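Local coordinates for protein CT_858 (Chlamydia trachomatis, PDB 3DOR) that probably acts as a secreted serine-type endopeptidase, a chlamydial protease whose mature form is a dimer, at residues Y22-W27 against L69-A74; A80-Y85 against R153-G158; K416-Q421 against T435-F440; P456-I461 against L483-R488. All blocks are in the same frame, centred on the assembly; numbering follows the deposited sequence.

Contact 1: residues Y22-W27 against L69-A74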
loop_
_atom_site.group_PDB
_atom_site.type_symbol
_atom_site.label_atom_id
_atom_site.label_comp_id
_atom_site.label_asym_id
_atom_site.label_seq_id
_atom_site.Cartn_x
_atom_site.Cartn_y
_atom_site.Cartn_z
ATOM N N TYR B 22 -17.137 -5.619 5.848
ATOM C CA TYR B 22 -17.906 -5.762 4.616
ATOM C C TYR B 22 -19.288 -5.189 4.864
ATOM O O TYR B 22 -20.192 -5.879 5.345
ATOM C CB TYR B 22 -17.997 -7.220 4.194
ATOM C CG TYR B 22 -18.637 -7.387 2.839
ATOM C CD1 TYR B 22 -17.988 -6.959 1.679
ATOM C CD2 TYR B 22 -19.914 -7.928 2.719
ATOM C CE1 TYR B 22 -18.600 -7.064 0.434
ATOM C CE2 TYR B 22 -20.534 -8.037 1.488
ATOM C CZ TYR B 22 -19.879 -7.601 0.349
ATOM O OH TYR B 22 -20.529 -7.660 -0.860
ATOM N N ALA B 23 -19.436 -3.908 4.539
ATOM C CA ALA B 23 -20.681 -3.183 4.759
ATOM C C ALA B 23 -21.944 -3.755 4.137
ATOM O O ALA B 23 -23.002 -3.710 4.750
ATOM C CB ALA B 23 -20.513 -1.725 4.331
ATOM N N PRO B 24 -21.861 -4.287 2.912
ATOM C CA PRO B 24 -23.080 -4.835 2.298
ATOM C C PRO B 24 -23.577 -6.190 2.794
ATOM O O PRO B 24 -24.510 -6.757 2.225
ATOM C CB PRO B 24 -22.751 -4.844 0.802
ATOM C CG PRO B 24 -21.282 -4.912 0.761
ATOM C CD PRO B 24 -20.788 -4.105 1.921
ATOM N N LYS B 25 -22.967 -6.695 3.861
ATOM C CA LYS B 25 -23.350 -7.988 4.434
ATOM C C LYS B 25 -24.865 -8.115 4.675
ATOM O O LYS B 25 -25.505 -9.050 4.189
ATOM C CB LYS B 25 -22.577 -8.216 5.744
ATOM C CG LYS B 25 -22.980 -9.444 6.545
ATOM C CD LYS B 25 -21.868 -9.842 7.518
ATOM C CE LYS B 25 -22.415 -10.341 8.856
ATOM N NZ LYS B 25 -23.374 -11.471 8.748
ATOM N N THR B 26 -25.435 -7.174 5.413
ATOM C CA THR B 26 -26.861 -7.209 5.703
ATOM C C THR B 26 -27.702 -7.164 4.426
ATOM O O THR B 26 -28.780 -7.748 4.354
ATOM C CB THR B 26 -27.252 -6.030 6.602
ATOM O OG1 THR B 26 -26.325 -5.941 7.691
ATOM C CG2 THR B 26 -28.653 -6.231 7.168
ATOM N N TRP B 27 -27.203 -6.463 3.418
ATOM C CA TRP B 27 -27.911 -6.346 2.152
ATOM C C TRP B 27 -27.905 -7.661 1.373
ATOM O O TRP B 27 -28.914 -8.044 0.784
ATOM C CB TRP B 27 -27.284 -5.230 1.309
ATOM C CG TRP B 27 -27.690 -5.264 -0.118
ATOM C CD1 TRP B 27 -27.008 -5.834 -1.151
ATOM C CD2 TRP B 27 -28.895 -4.733 -0.674
ATOM N NE1 TRP B 27 -27.713 -5.688 -2.321
ATOM C CE2 TRP B 27 -28.876 -5.015 -2.058
ATOM C CE3 TRP B 27 -29.991 -4.042 -0.139
ATOM C CZ2 TRP B 27 -29.913 -4.636 -2.916
ATOM C CZ3 TRP B 27 -31.024 -3.663 -0.995
ATOM C CH2 TRP B 27 -30.973 -3.962 -2.370
ATOM N N LEU B 69 -20.843 -13.282 -3.216
ATOM C CA LEU B 69 -21.380 -12.052 -2.643
ATOM C C LEU B 69 -22.127 -11.242 -3.698
ATOM O O LEU B 69 -22.828 -10.287 -3.369
ATOM C CB LEU B 69 -20.252 -11.202 -2.054
ATOM C CG LEU B 69 -19.529 -11.740 -0.814
ATOM C CD1 LEU B 69 -18.298 -10.885 -0.524
ATOM C CD2 LEU B 69 -20.485 -11.736 0.381
ATOM N N ASN B 70 -21.985 -11.631 -4.960
ATOM C CA ASN B 70 -22.641 -10.916 -6.057
ATOM C C ASN B 70 -22.361 -9.409 -5.886
ATOM O O ASN B 70 -23.274 -8.592 -5.863
ATOM C CB ASN B 70 -24.149 -11.210 -6.033
ATOM C CG ASN B 70 -24.840 -10.901 -7.359
ATOM O OD1 ASN B 70 -25.890 -11.472 -7.675
ATOM N ND2 ASN B 70 -24.261 -9.994 -8.132
ATOM N N ASP B 71 -21.080 -9.070 -5.747
ATOM C CA ASP B 71 -20.624 -7.690 -5.546
ATOM C C ASP B 71 -19.565 -7.392 -6.607
ATOM O O ASP B 71 -18.466 -7.944 -6.554
ATOM C CB ASP B 71 -19.996 -7.560 -4.150
ATOM C CG ASP B 71 -19.612 -6.124 -3.793
ATOM O OD1 ASP B 71 -19.249 -5.343 -4.696
ATOM O OD2 ASP B 71 -19.652 -5.787 -2.587
ATOM N N PHE B 72 -19.873 -6.525 -7.568
ATOM C CA PHE B 72 -18.882 -6.238 -8.603
ATOM C C PHE B 72 -17.581 -5.701 -8.024
ATOM O O PHE B 72 -16.538 -5.792 -8.664
ATOM C CB PHE B 72 -19.431 -5.272 -9.654
ATOM C CG PHE B 72 -20.620 -5.807 -10.393
ATOM C CD1 PHE B 72 -21.900 -5.357 -10.091
ATOM C CD2 PHE B 72 -20.467 -6.784 -11.366
ATOM C CE1 PHE B 72 -23.021 -5.877 -10.752
ATOM C CE2 PHE B 72 -21.576 -7.308 -12.032
ATOM C CZ PHE B 72 -22.854 -6.852 -11.722
ATOM N N HIS B 73 -17.646 -5.154 -6.814
ATOM C CA HIS B 73 -16.465 -4.630 -6.134
ATOM C C HIS B 73 -15.691 -5.739 -5.393
ATOM O O HIS B 73 -14.467 -5.668 -5.268
ATOM C CB HIS B 73 -16.861 -3.563 -5.100
ATOM C CG HIS B 73 -16.975 -2.172 -5.646
ATOM N ND1 HIS B 73 -16.155 -1.691 -6.647
ATOM C CD2 HIS B 73 -17.733 -1.120 -5.248
ATOM C CE1 HIS B 73 -16.399 -0.406 -6.836
ATOM N NE2 HIS B 73 -17.353 -0.034 -5.998
ATOM N N ALA B 74 -16.395 -6.750 -4.887
ATOM C CA ALA B 74 -15.743 -7.824 -4.132
ATOM C C ALA B 74 -15.143 -8.941 -4.989
ATOM O O ALA B 74 -15.837 -9.566 -5.790
ATOM C CB ALA B 74 -16.723 -8.412 -3.111
#
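A type I turn from Y22 to K25 leads into helix 25-32, with P24 at the N-cap, and it faces the irregular segment 69-74 at a distance: the CA atoms of P24 and D71 are 8.7 Å apart, so side chains must bridge the gap. Y22 does most of this. Its CG is anti to the backbone N (chi1 -173°), which sends the ring toward 69-74, and OH donates to D71 OD2 over 2.7 Å. The bond meets the anti lone pair of OD2, and the ring and carboxylate planes stand 51° apart. L69 CD1 makes a CH-pi contact over one face, 4.1 Å from the ring centroid, while CG of P24 lies over the opposite face. D71 is itself held by an Asx turn in the link between helix 55-67 and strand 75-78: OD1 accepts from the backbone N of H73 at 2.7 Å. OD2 has a second partner in T513 OG1, on strand 507-518, so both carboxylate oxygens are engaged in a buried setting. E526 lies close to OD1, and this neighbouring like charge might raise the pKa of D71. A74 CB adds a looser contact to Y22 CE1 at 4.2 Å.

Contact 2: residues A80-Y85 against R153-G158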
loop_
_atom_site.group_PDB
_atom_site.type_symbol
_atom_site.label_atom_id
_atom_site.label_comp_id
_atom_site.label_asym_id
_atom_site.label_seq_id
_atom_site.Cartn_x
_atom_site.Cartn_y
_atom_site.Cartn_z
ATOM N N ALA B 80 -0.822 -15.628 -10.167
ATOM C CA ALA B 80 -0.843 -16.692 -11.173
ATOM C C ALA B 80 -0.960 -16.053 -12.546
ATOM O O ALA B 80 -1.664 -15.058 -12.698
ATOM C CB ALA B 80 -2.031 -17.613 -10.926
ATOM N N ILE B 81 -0.289 -16.615 -13.549
ATOM C CA ILE B 81 -0.336 -16.029 -14.884
ATOM C C ILE B 81 -1.042 -16.833 -15.965
ATOM O O ILE B 81 -1.282 -16.316 -17.056
ATOM C CB ILE B 81 1.075 -15.700 -15.406
ATOM C CG1 ILE B 81 1.885 -16.983 -15.576
ATOM C CG2 ILE B 81 1.775 -14.750 -14.440
ATOM C CD1 ILE B 81 3.283 -16.741 -16.094
ATOM N N GLU B 82 -1.370 -18.088 -15.683
ATOM C CA GLU B 82 -2.052 -18.907 -16.680
ATOM C C GLU B 82 -3.285 -18.185 -17.231
ATOM O O GLU B 82 -4.071 -17.622 -16.467
ATOM C CB GLU B 82 -2.479 -20.239 -16.072
ATOM C CG GLU B 82 -3.224 -21.123 -17.048
ATOM C CD GLU B 82 -3.613 -22.444 -16.436
ATOM O OE1 GLU B 82 -4.098 -22.439 -15.285
ATOM O OE2 GLU B 82 -3.442 -23.482 -17.105
ATOM N N SER B 83 -3.454 -18.202 -18.550
ATOM C CA SER B 83 -4.604 -17.543 -19.154
ATOM C C SER B 83 -4.934 -18.065 -20.550
ATOM O O SER B 83 -4.092 -18.662 -21.224
ATOM C CB SER B 83 -4.366 -16.033 -19.232
ATOM O OG SER B 83 -3.395 -15.721 -20.218
ATOM N N ALA B 84 -6.168 -17.821 -20.974
ATOM C CA ALA B 84 -6.649 -18.238 -22.288
ATOM C C ALA B 84 -7.390 -17.051 -22.886
ATOM O O ALA B 84 -8.158 -16.394 -22.196
ATOM C CB ALA B 84 -7.584 -19.429 -22.150
ATOM N N TYR B 85 -7.165 -16.782 -24.166
ATOM C CA TYR B 85 -7.797 -15.643 -24.817
ATOM C C TYR B 85 -8.107 -15.882 -26.287
ATOM O O TYR B 85 -7.291 -16.453 -27.003
ATOM C CB TYR B 85 -6.869 -14.429 -24.711
ATOM C CG TYR B 85 -7.363 -13.186 -25.425
ATOM C CD1 TYR B 85 -8.367 -12.392 -24.869
ATOM C CD2 TYR B 85 -6.809 -12.795 -26.646
ATOM C CE1 TYR B 85 -8.810 -11.234 -25.512
ATOM C CE2 TYR B 85 -7.241 -11.641 -27.299
ATOM C CZ TYR B 85 -8.243 -10.866 -26.725
ATOM O OH TYR B 85 -8.677 -9.726 -27.360
ATOM N N ARG B 153 -10.132 -16.052 -20.098
ATOM C CA ARG B 153 -10.075 -16.811 -18.850
ATOM C C ARG B 153 -8.731 -16.559 -18.186
ATOM O O ARG B 153 -7.685 -16.669 -18.823
ATOM C CB ARG B 153 -10.250 -18.302 -19.131
ATOM C CG ARG B 153 -11.445 -18.629 -20.008
ATOM C CD ARG B 153 -12.764 -18.274 -19.340
ATOM N NE ARG B 153 -13.859 -18.387 -20.294
ATOM C CZ ARG B 153 -14.357 -19.538 -20.745
ATOM N NH1 ARG B 153 -13.876 -20.694 -20.314
ATOM N NH2 ARG B 153 -15.301 -19.529 -21.676
ATOM N N MET B 154 -8.754 -16.243 -16.897
ATOM C CA MET B 154 -7.523 -15.928 -16.192
ATOM C C MET B 154 -7.414 -16.574 -14.825
ATOM O O MET B 154 -8.271 -16.373 -13.970
ATOM C CB MET B 154 -7.415 -14.409 -16.048
ATOM C CG MET B 154 -7.297 -13.679 -17.379
ATOM S SD MET B 154 -7.642 -11.916 -17.253
ATOM C CE MET B 154 -6.191 -11.381 -16.381
ATOM N N ALA B 155 -6.355 -17.349 -14.618
ATOM C CA ALA B 155 -6.163 -17.988 -13.323
ATOM C C ALA B 155 -5.962 -16.883 -12.287
ATOM O O ALA B 155 -6.178 -17.104 -11.101
ATOM C CB ALA B 155 -4.938 -18.918 -13.345
ATOM N N SER B 156 -5.550 -15.699 -12.743
ATOM C CA SER B 156 -5.329 -14.572 -11.839
ATOM C C SER B 156 -6.644 -14.150 -11.194
ATOM O O SER B 156 -6.655 -13.487 -10.161
ATOM C CB SER B 156 -4.712 -13.372 -12.587
ATOM O OG SER B 156 -5.606 -12.822 -13.547
ATOM N N LEU B 157 -7.756 -14.537 -11.807
ATOM C CA LEU B 157 -9.056 -14.191 -11.267
ATOM C C LEU B 157 -9.774 -15.426 -10.713
ATOM O O LEU B 157 -10.942 -15.357 -10.318
ATOM C CB LEU B 157 -9.902 -13.511 -12.348
ATOM C CG LEU B 157 -9.347 -12.178 -12.871
ATOM C CD1 LEU B 157 -10.281 -11.587 -13.934
ATOM C CD2 LEU B 157 -9.200 -11.212 -11.702
ATOM N N GLY B 158 -9.069 -16.554 -10.683
ATOM C CA GLY B 158 -9.667 -17.773 -10.167
ATOM C C GLY B 158 -10.459 -18.577 -11.189
ATOM O O GLY B 158 -11.236 -19.467 -10.817
HETATM O O HOH W 1 -3.799 -15.311 -14.938
#
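The start of strand 83-92 runs antiparallel to the end of strand 152-154, and main-chain groups carry nearly all of the polar pairing. A84 and R153 form a hydrogen-bonded pair, each satisfying the other: A84 N donates to R153 O at 2.9 Å, and R153 N returns the bond to A84 O. S83 and M154 make the adjoining non-hydrogen-bonded pair, where S83 CA lies 3.2 Å from R153 O in a CA-H...O contact. One step further, A155 N donates to E82 O over 3.0 Å and nearly straight, at 166°. There segment 153-158 leaves the sheet for a 3-10 turn, residues 155-157, and a water takes over the pairing. It donates to both A80 O and E82 O and accepts from S156 N at 2.8 Å, so E82 O receives two donors, one from the protein and one from solvent. Apolar contact is slight: A155 CB packs against A80 CB at 4.0 Å and against E82 CB. The R153 chain bends at chi2 (-65°) and turns its guanidinium away from 80-85; NE and NH2 are satisfied by the carbonyls of T149 and L150 at the end of helix 140-150. E189 receives the backbone N-H groups of I81 and E82. The pairing belongs to the antiparallel sheet of the PDZ domain: strand 83-92 lies between 152-154 and 177-187, bonded to the latter through S83 with V187 and Y85 with R185.

Contact 3: residues K416-Q421 against T435-F440. With SO4 (sulfate ion), chain P.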
loop_
_atom_site.group_PDB
_atom_site.type_symbol
_atom_site.label_atom_id
_atom_site.label_comp_id
_atom_site.label_asym_id
_atom_site.label_seq_id
_atom_site.Cartn_x
_atom_site.Cartn_y
_atom_site.Cartn_z
ATOM N N LYS B 416 -14.831 18.516 8.545
ATOM C CA LYS B 416 -14.873 18.474 10.003
ATOM C C LYS B 416 -16.153 17.791 10.468
ATOM O O LYS B 416 -16.146 17.030 11.435
ATOM C CB LYS B 416 -14.773 19.885 10.580
ATOM C CG LYS B 416 -13.341 20.373 10.602
ATOM C CD LYS B 416 -13.207 21.843 10.282
ATOM C CE LYS B 416 -13.689 22.728 11.404
ATOM N NZ LYS B 416 -13.222 24.127 11.150
ATOM N N SER B 417 -17.250 18.056 9.768
ATOM C CA SER B 417 -18.523 17.440 10.107
ATOM C C SER B 417 -18.390 15.922 9.924
ATOM O O SER B 417 -18.899 15.134 10.721
ATOM C CB SER B 417 -19.626 17.996 9.204
ATOM O OG SER B 417 -20.835 17.288 9.401
ATOM N N PHE B 418 -17.684 15.516 8.876
ATOM C CA PHE B 418 -17.469 14.098 8.613
ATOM C C PHE B 418 -16.768 13.443 9.804
ATOM O O PHE B 418 -17.180 12.386 10.278
ATOM C CB PHE B 418 -16.604 13.920 7.359
ATOM C CG PHE B 418 -16.190 12.494 7.103
ATOM C CD1 PHE B 418 -17.048 11.612 6.454
ATOM C CD2 PHE B 418 -14.948 12.030 7.527
ATOM C CE1 PHE B 418 -16.683 10.290 6.226
ATOM C CE2 PHE B 418 -14.570 10.710 7.308
ATOM C CZ PHE B 418 -15.445 9.833 6.651
ATOM N N GLY B 419 -15.684 14.064 10.261
ATOM C CA GLY B 419 -14.946 13.521 11.390
ATOM C C GLY B 419 -15.829 13.348 12.614
ATOM O O GLY B 419 -15.829 12.288 13.241
ATOM N N ARG B 420 -16.594 14.383 12.952
ATOM C CA ARG B 420 -17.477 14.316 14.109
ATOM C C ARG B 420 -18.513 13.209 14.009
ATOM O O ARG B 420 -18.778 12.519 14.994
ATOM C CB ARG B 420 -18.219 15.633 14.306
ATOM C CG ARG B 420 -17.341 16.822 14.580
ATOM C CD ARG B 420 -18.204 18.064 14.664
ATOM N NE ARG B 420 -17.434 19.256 14.340
ATOM C CZ ARG B 420 -17.800 20.146 13.428
ATOM N NH1 ARG B 420 -18.930 19.973 12.752
ATOM N NH2 ARG B 420 -17.037 21.209 13.193
ATOM N N GLN B 421 -19.113 13.042 12.831
ATOM C CA GLN B 421 -20.146 12.019 12.676
ATOM C C GLN B 421 -19.572 10.620 12.814
ATOM O O GLN B 421 -20.215 9.735 13.382
ATOM C CB GLN B 421 -20.864 12.162 11.332
ATOM C CG GLN B 421 -21.664 13.446 11.179
ATOM C CD GLN B 421 -22.323 13.543 9.812
ATOM O OE1 GLN B 421 -23.096 12.660 9.419
ATOM N NE2 GLN B 421 -22.023 14.614 9.079
ATOM N N THR B 435 -25.318 5.000 10.503
ATOM C CA THR B 435 -26.388 5.843 10.013
ATOM C C THR B 435 -25.742 6.493 8.784
ATOM O O THR B 435 -24.522 6.598 8.716
ATOM C CB THR B 435 -26.756 6.908 11.085
ATOM O OG1 THR B 435 -27.801 7.754 10.595
ATOM C CG2 THR B 435 -25.542 7.754 11.442
ATOM N N PRO B 436 -26.541 6.924 7.792
ATOM C CA PRO B 436 -25.919 7.537 6.615
ATOM C C PRO B 436 -25.080 8.794 6.858
ATOM O O PRO B 436 -25.506 9.757 7.500
ATOM C CB PRO B 436 -27.105 7.765 5.665
ATOM C CG PRO B 436 -28.275 7.880 6.583
ATOM C CD PRO B 436 -27.999 6.821 7.629
ATOM N N ILE B 437 -23.865 8.754 6.325
ATOM C CA ILE B 437 -22.907 9.844 6.441
ATOM C C ILE B 437 -22.348 10.107 5.042
ATOM O O ILE B 437 -21.904 9.184 4.364
ATOM C CB ILE B 437 -21.743 9.443 7.384
ATOM C CG1 ILE B 437 -22.294 9.095 8.771
ATOM C CG2 ILE B 437 -20.709 10.561 7.453
ATOM C CD1 ILE B 437 -21.229 8.686 9.765
ATOM N N PRO B 438 -22.361 11.368 4.588
ATOM C CA PRO B 438 -21.823 11.620 3.248
ATOM C C PRO B 438 -20.309 11.477 3.191
ATOM O O PRO B 438 -19.606 11.832 4.134
ATOM C CB PRO B 438 -22.300 13.038 2.937
ATOM C CG PRO B 438 -22.372 13.681 4.272
ATOM C CD PRO B 438 -22.913 12.596 5.186
ATOM N N LEU B 439 -19.810 10.939 2.086
ATOM C CA LEU B 439 -18.374 10.765 1.937
ATOM C C LEU B 439 -17.736 12.142 2.046
ATOM O O LEU B 439 -18.286 13.124 1.545
ATOM C CB LEU B 439 -18.056 10.118 0.588
ATOM C CG LEU B 439 -18.693 8.739 0.391
ATOM C CD1 LEU B 439 -18.351 8.173 -0.996
ATOM C CD2 LEU B 439 -18.188 7.811 1.477
ATOM N N PHE B 440 -16.592 12.208 2.725
ATOM C CA PHE B 440 -15.869 13.461 2.939
ATOM C C PHE B 440 -16.767 14.513 3.577
ATOM O O PHE B 440 -16.392 15.681 3.676
ATOM C CB PHE B 440 -15.309 14.008 1.620
ATOM C CG PHE B 440 -14.328 13.085 0.942
ATOM C CD1 PHE B 440 -14.723 12.293 -0.129
ATOM C CD2 PHE B 440 -13.016 13.001 1.389
ATOM C CE1 PHE B 440 -13.829 11.430 -0.746
ATOM C CE2 PHE B 440 -12.108 12.138 0.780
ATOM C CZ PHE B 440 -12.518 11.351 -0.291
HETATM S S SO4 P . -22.174 17.772 12.779
HETATM O O1 SO4 P . -22.822 16.702 11.939
HETATM O O2 SO4 P . -21.563 18.794 11.864
HETATM O O3 SO4 P . -23.182 18.485 13.638
HETATM O O4 SO4 P . -21.164 17.105 13.655
HETATM O O HOH W 2 -25.388 12.712 7.764
#
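Within the region assigned to peptidase family S41, helix 409-428 packs one side against the irregular chain that follows it on the way to strand 444-445, a helix-on-loop contact. The apolar part rests on F418 and I437. F418 has CG anti to the backbone N (chi1 173°), so its ring reaches across to the loop, and CD1 comes within 3.9 Å of I437 CG2. The same CD1 faces P438 O at 3.5 Å, with the carbonyl oxygen at the ring edge, near its plane. The Q421 and I437 side chains lie alongside each other and run opposite ways; I437 CD1 lies 3.8 Å from Q421 CB. M368, on strand 361-368, also touches F418, and I437 bonds through its backbone to H366 of that strand, which places the loop between sheet and helix.

The polar part is indirect. A water donates to Q421 OE1 and to P436 O, bridging helix and loop, while Q421 NE2 donates to S417 OG one turn earlier at 2.9 Å, with OG nearly in the amide plane. Both ends of the amide are thus engaged, which fixes its rotation. A sulfate, probably from the crystallisation liquor, sits at this side of the helix: S417 OG donates to its O2 at 3.0 Å, and R420 NH1 approaches the same oxygen in a weak bond, bent to 123° at the hydrogen.

Contact 4: residues P456-I461 against L483-R488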
loop_
_atom_site.group_PDB
_atom_site.type_symbol
_atom_site.label_atom_id
_atom_site.label_comp_id
_atom_site.label_asym_id
_atom_site.label_seq_id
_atom_site.Cartn_x
_atom_site.Cartn_y
_atom_site.Cartn_z
ATOM N N PRO B 456 -29.659 21.983 -21.007
ATOM C CA PRO B 456 -30.053 20.580 -20.854
ATOM C C PRO B 456 -28.959 19.553 -21.123
ATOM O O PRO B 456 -28.078 19.750 -21.958
ATOM C CB PRO B 456 -31.277 20.444 -21.774
ATOM C CG PRO B 456 -31.225 21.660 -22.662
ATOM C CD PRO B 456 -30.643 22.733 -21.806
ATOM N N ILE B 457 -29.022 18.461 -20.372
ATOM C CA ILE B 457 -28.047 17.396 -20.468
ATOM C C ILE B 457 -28.716 16.038 -20.579
ATOM O O ILE B 457 -29.698 15.745 -19.870
ATOM C CB ILE B 457 -27.139 17.353 -19.202
ATOM C CG1 ILE B 457 -26.391 18.676 -19.038
ATOM C CG2 ILE B 457 -26.146 16.196 -19.311
ATOM C CD1 ILE B 457 -25.561 18.760 -17.754
ATOM N N CYS B 458 -28.180 15.211 -21.468
ATOM C CA CYS B 458 -28.671 13.856 -21.639
ATOM C C CYS B 458 -27.483 12.936 -21.383
ATOM O O CYS B 458 -26.477 13.008 -22.094
ATOM C CB CYS B 458 -29.195 13.638 -23.057
ATOM S SG CYS B 458 -29.695 11.929 -23.359
ATOM N N VAL B 459 -27.584 12.091 -20.359
ATOM C CA VAL B 459 -26.508 11.162 -20.026
ATOM C C VAL B 459 -26.834 9.759 -20.515
ATOM O O VAL B 459 -27.929 9.240 -20.264
ATOM C CB VAL B 459 -26.263 11.084 -18.485
ATOM C CG1 VAL B 459 -25.064 10.186 -18.186
ATOM C CG2 VAL B 459 -26.038 12.458 -17.924
ATOM N N LEU B 460 -25.879 9.143 -21.206
ATOM C CA LEU B 460 -26.054 7.790 -21.718
ATOM C C LEU B 460 -25.365 6.832 -20.749
ATOM O O LEU B 460 -24.197 7.025 -20.394
ATOM C CB LEU B 460 -25.431 7.648 -23.105
ATOM C CG LEU B 460 -25.793 8.742 -24.107
ATOM C CD1 LEU B 460 -25.030 8.479 -25.390
ATOM C CD2 LEU B 460 -27.314 8.783 -24.352
ATOM N N ILE B 461 -26.091 5.795 -20.341
ATOM C CA ILE B 461 -25.583 4.807 -19.389
ATOM C C ILE B 461 -25.902 3.376 -19.827
ATOM O O ILE B 461 -26.776 3.148 -20.669
ATOM C CB ILE B 461 -26.254 4.987 -18.011
ATOM C CG1 ILE B 461 -27.764 4.729 -18.147
ATOM C CG2 ILE B 461 -26.036 6.415 -17.485
ATOM C CD1 ILE B 461 -28.510 4.581 -16.810
ATOM N N LEU B 483 -31.422 14.255 -18.184
ATOM C CA LEU B 483 -32.252 13.176 -18.689
ATOM C C LEU B 483 -31.301 11.972 -18.772
ATOM O O LEU B 483 -30.254 12.059 -19.428
ATOM C CB LEU B 483 -32.755 13.551 -20.081
ATOM C CG LEU B 483 -34.053 12.990 -20.680
ATOM C CD1 LEU B 483 -33.735 12.264 -21.967
ATOM C CD2 LEU B 483 -34.780 12.099 -19.693
ATOM N N ILE B 484 -31.635 10.866 -18.109
ATOM C CA ILE B 484 -30.764 9.688 -18.136
ATOM C C ILE B 484 -31.355 8.675 -19.113
ATOM O O ILE B 484 -32.516 8.284 -18.988
ATOM C CB ILE B 484 -30.599 9.052 -16.718
ATOM C CG1 ILE B 484 -29.724 9.930 -15.816
ATOM C CG2 ILE B 484 -29.851 7.731 -16.825
ATOM C CD1 ILE B 484 -30.217 11.278 -15.604
ATOM N N VAL B 485 -30.542 8.247 -20.078
ATOM C CA VAL B 485 -30.996 7.335 -21.122
ATOM C C VAL B 485 -30.091 6.117 -21.313
ATOM O O VAL B 485 -28.879 6.220 -21.176
ATOM C CB VAL B 485 -31.083 8.101 -22.465
ATOM C CG1 VAL B 485 -31.623 7.205 -23.568
ATOM C CG2 VAL B 485 -31.961 9.333 -22.288
ATOM N N GLY B 486 -30.691 4.970 -21.634
ATOM C CA GLY B 486 -29.922 3.757 -21.869
ATOM C C GLY B 486 -30.459 2.584 -21.071
ATOM O O GLY B 486 -31.672 2.334 -21.043
ATOM N N THR B 487 -29.558 1.845 -20.433
ATOM C CA THR B 487 -29.980 0.732 -19.603
ATOM C C THR B 487 -29.394 0.877 -18.199
ATOM O O THR B 487 -28.334 1.494 -18.008
ATOM C CB THR B 487 -29.598 -0.656 -20.229
ATOM O OG1 THR B 487 -28.199 -0.711 -20.538
ATOM C CG2 THR B 487 -30.408 -0.891 -21.510
ATOM N N ARG B 488 -30.117 0.319 -17.227
ATOM C CA ARG B 488 -29.762 0.340 -15.811
ATOM C C ARG B 488 -28.285 0.047 -15.548
ATOM O O ARG B 488 -27.711 -0.875 -16.138
ATOM C CB ARG B 488 -30.647 -0.684 -15.075
ATOM C CG ARG B 488 -30.408 -0.830 -13.588
ATOM C CD ARG B 488 -31.306 -1.948 -12.991
ATOM N NE ARG B 488 -32.735 -1.650 -13.118
ATOM C CZ ARG B 488 -33.432 -0.899 -12.269
ATOM N NH1 ARG B 488 -32.844 -0.361 -11.209
ATOM N NH2 ARG B 488 -34.718 -0.660 -12.495
#
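Side chains alternate between the two faces of a parallel strand pair, 457-461 beside 483-486, and the closest apolar contacts differ on each. On the face carrying C458, L460, L483 and V485, the thiol does the bridging: C458 SG, anti to the backbone N (chi1 175°), reaches past its direct neighbour L483 to touch V485 CG2 at 3.6 Å. L460 turns its CD2 branch toward V485 CB at a looser 4.3 Å. V459 and I484 point to the other face. There I461, whose CG1 takes the crowded position between backbone N and carbonyl carbon (chi1 63°), crosses I484 obliquely, and its CD1 presses on I484 CG2 at 3.4 Å, tighter than usual for two carbons. G486 sits beside I461 O with its CA 3.4 Å away, at backbone angles suited to a residue without a side chain. Five backbone bonds fix the register, from L483 N to I457 O through to T487 N to I461 O; the most direct is V485 N to V459 O, 2.8 Å and 174°. The last is different, its donor standing above the carbonyl plane as segment 483-488 leaves the strand. This is the beta-alpha-beta unit 457-461, 468-478, 483-486. Helix 468-478 covers V459, I461 and I484, helix 549-564 packs on L460 and L483, and strand 333-337 flanks 457-461 on its other edge.

From the N terminus, contact 1 comes first, closing a mainly helical loop of 41 residues by bringing the turn at 22-27 back to the segment before strand 75-78. Contact 2 opens soon after and closes 67 residues of the PDZ domain upon its own sheet. Contact 3 is a short closure between helix 409-428 and the chain following it, and contact 4 closes a beta-alpha-beta crossover in the mixed sheet. All four follow in series; none nests or crosses. Contacts 3 and 4 share the S41 region, their centres about 30 Å apart, whereas contact 2 lies on the opposite side of the chain's centre from both. Contact 1 touches none of the others directly.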